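Local coordinates for PTS system, IIA component (Streptococcus pneumoniae serotype 4, PDB 5T3U), which probably relays a phosphoryl group as the IIA component of a mannose-family sugar phosphotransferase system associated with fucose utilization, at residues D37-L42 and S112-K117. Residues are numbered along the deposited sequence; the frame is centred on the assembly and turned at random.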
loop_
_atom_site.group_PDB
_atom_site.type_symbol
_atom_site.label_atom_id
_atom_site.label_comp_id
_atom_site.label_asym_id
_atom_site.label_seq_id
_atom_site.Cartn_x
_atom_site.Cartn_y
_atom_site.Cartn_z
ATOM N N ASP A 37 16.110 4.740 14.225
ATOM C CA ASP A 37 16.016 3.887 15.395
ATOM C C ASP A 37 14.571 3.459 15.676
ATOM O O ASP A 37 14.349 2.691 16.604
ATOM C CB ASP A 37 16.599 4.589 16.636
ATOM C CG ASP A 37 15.922 5.914 16.918
ATOM O OD1 ASP A 37 15.421 6.537 15.960
ATOM O OD2 ASP A 37 15.899 6.354 18.093
ATOM N N ARG A 38 13.591 3.984 14.926
ATOM C CA ARG A 38 12.171 3.599 15.137
ATOM C C ARG A 38 11.521 2.968 13.908
ATOM O O ARG A 38 10.679 2.095 14.030
ATOM C CB ARG A 38 11.302 4.800 15.544
ATOM C CG ARG A 38 11.792 5.599 16.705
ATOM C CD ARG A 38 11.942 4.765 17.976
ATOM N NE ARG A 38 10.735 4.018 18.366
ATOM C CZ ARG A 38 9.716 4.514 19.069
ATOM N NH1 ARG A 38 9.706 5.785 19.451
ATOM N NH2 ARG A 38 8.679 3.736 19.388
ATOM N N VAL A 39 11.881 3.445 12.724
ATOM C CA VAL A 39 11.258 3.011 11.472
ATOM C C VAL A 39 12.271 2.894 10.373
ATOM O O VAL A 39 13.138 3.777 10.193
ATOM C CB VAL A 39 10.121 3.993 10.994
ATOM C CG1 VAL A 39 9.434 3.449 9.725
ATOM C CG2 VAL A 39 9.087 4.209 12.104
ATOM N N ARG A 40 12.177 1.783 9.648
ATOM C CA ARG A 40 13.061 1.532 8.500
ATOM C C ARG A 40 12.300 0.932 7.338
ATOM O O ARG A 40 11.250 0.317 7.527
ATOM C CB ARG A 40 14.201 0.577 8.908
ATOM C CG ARG A 40 15.216 1.265 9.834
ATOM C CD ARG A 40 16.403 0.336 10.110
ATOM N NE ARG A 40 17.113 0.796 11.301
ATOM C CZ ARG A 40 18.299 0.335 11.694
ATOM N NH1 ARG A 40 18.929 -0.595 10.977
ATOM N NH2 ARG A 40 18.858 0.835 12.792
ATOM N N THR A 41 12.851 1.070 6.140
ATOM C CA THR A 41 12.294 0.353 5.007
ATOM C C THR A 41 13.342 -0.503 4.314
ATOM O O THR A 41 14.538 -0.232 4.409
ATOM C CB THR A 41 11.676 1.319 3.963
ATOM O OG1 THR A 41 12.717 2.056 3.314
ATOM C CG2 THR A 41 10.714 2.269 4.641
ATOM N N LEU A 42 12.888 -1.512 3.582
ATOM C CA LEU A 42 13.801 -2.295 2.750
ATOM C C LEU A 42 13.071 -2.736 1.496
ATOM O O LEU A 42 11.985 -3.294 1.584
ATOM C CB LEU A 42 14.285 -3.523 3.532
ATOM C CG LEU A 42 15.431 -4.349 2.947
ATOM C CD1 LEU A 42 16.692 -3.461 2.782
ATOM C CD2 LEU A 42 15.724 -5.543 3.905
ATOM N N SER A 112 1.715 6.246 14.510
ATOM C CA SER A 112 1.065 7.128 15.495
ATOM C C SER A 112 1.007 6.546 16.894
ATOM O O SER A 112 0.940 7.297 17.875
ATOM C CB SER A 112 -0.359 7.485 15.045
ATOM O OG SER A 112 -0.295 8.064 13.759
ATOM N N SER A 113 1.006 5.215 16.984
ATOM C CA SER A 113 0.815 4.521 18.254
ATOM C C SER A 113 2.088 3.810 18.761
ATOM O O SER A 113 2.032 3.036 19.733
ATOM C CB SER A 113 -0.362 3.546 18.147
ATOM O OG SER A 113 -0.078 2.499 17.222
ATOM N N TYR A 114 3.237 4.094 18.146
ATOM C CA TYR A 114 4.430 3.317 18.497
ATOM C C TYR A 114 5.086 3.642 19.863
ATOM O O TYR A 114 6.051 2.979 20.274
ATOM C CB TYR A 114 5.440 3.228 17.354
ATOM C CG TYR A 114 6.166 4.488 16.884
ATOM C CD1 TYR A 114 6.176 5.677 17.622
ATOM C CD2 TYR A 114 6.877 4.458 15.682
ATOM C CE1 TYR A 114 6.886 6.800 17.165
ATOM C CE2 TYR A 114 7.556 5.545 15.220
ATOM C CZ TYR A 114 7.567 6.717 15.960
ATOM O OH TYR A 114 8.264 7.792 15.458
ATOM N N ASP A 115 4.546 4.639 20.563
ATOM C CA ASP A 115 5.000 4.930 21.922
ATOM C C ASP A 115 3.926 4.569 22.927
ATOM O O ASP A 115 4.020 4.895 24.119
ATOM C CB ASP A 115 5.397 6.405 22.076
ATOM C CG ASP A 115 6.580 6.767 21.224
ATOM O OD1 ASP A 115 7.553 5.989 21.203
ATOM O OD2 ASP A 115 6.544 7.837 20.579
ATOM N N SER A 116 2.920 3.863 22.443
ATOM C CA SER A 116 1.760 3.550 23.241
ATOM C C SER A 116 1.550 2.030 23.333
ATOM O O SER A 116 2.101 1.262 22.540
ATOM C CB SER A 116 0.536 4.255 22.646
ATOM O OG SER A 116 -0.657 3.762 23.234
ATOM N N LYS A 117 0.769 1.608 24.325
ATOM C CA LYS A 117 0.187 0.260 24.333
ATOM C C LYS A 117 -0.773 0.147 23.156
ATOM O O LYS A 117 -1.507 1.094 22.849
ATOM C CB LYS A 117 -0.600 0.017 25.636
ATOM C CG LYS A 117 0.138 -0.823 26.690
ATOM C CD LYS A 117 -0.688 -0.964 27.976
ATOM C CE LYS A 117 -0.203 -2.157 28.828
ATOM N NZ LYS A 117 -1.197 -2.503 29.926
#
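Arg38 and Tyr114 come nearest in the backbone, their CA atoms 8.4 Å apart, where the residue just before edge strand 39-44 faces a type I beta turn from Ser113 to Ser116. Arg38 reaches across this gap. Its guanidinium is stacked over one face of the Tyr114 ring, tilted by 30°. Arg38 CZ sits 4.0 Å from the centroid of the Tyr114 ring, close to the ring normal, so this is also a cation-pi contact. The Arg38 chain is bent at chi2 and chi3, which turns the guanidinium over the ring. Asp115 meets the edge of the same group. Asp115 OD1 accepts from Arg38 NH1 at 2.8 Å through the syn lone pair. Arg38 NH2 also reaches Asp115 OD1, at 3.1 Å, but from above the carboxylate plane. Asp115 OD1 thus receives both terminal nitrogens, end-on. A weak bond runs from Arg38 NH2 to Tyr114 O (2.9 Å). On the ring edge, Val39 CG2 touches Tyr114 CE2 at 3.7 Å. Arg38 NH2 also bonds to Arg9 O on the adjacent strand 7-16, and Arg9 in turn binds Ser116 O. The contact ties the loop between helices 104-112 and 120-129 to the edge of the four-stranded parallel sheet (order 2-1-3-4) of this mannose-type IIA fold. Stack and salt bridge fix the guanidinium by face and edge, and the carboxylate would be expected to offset the charge of the buried arginine.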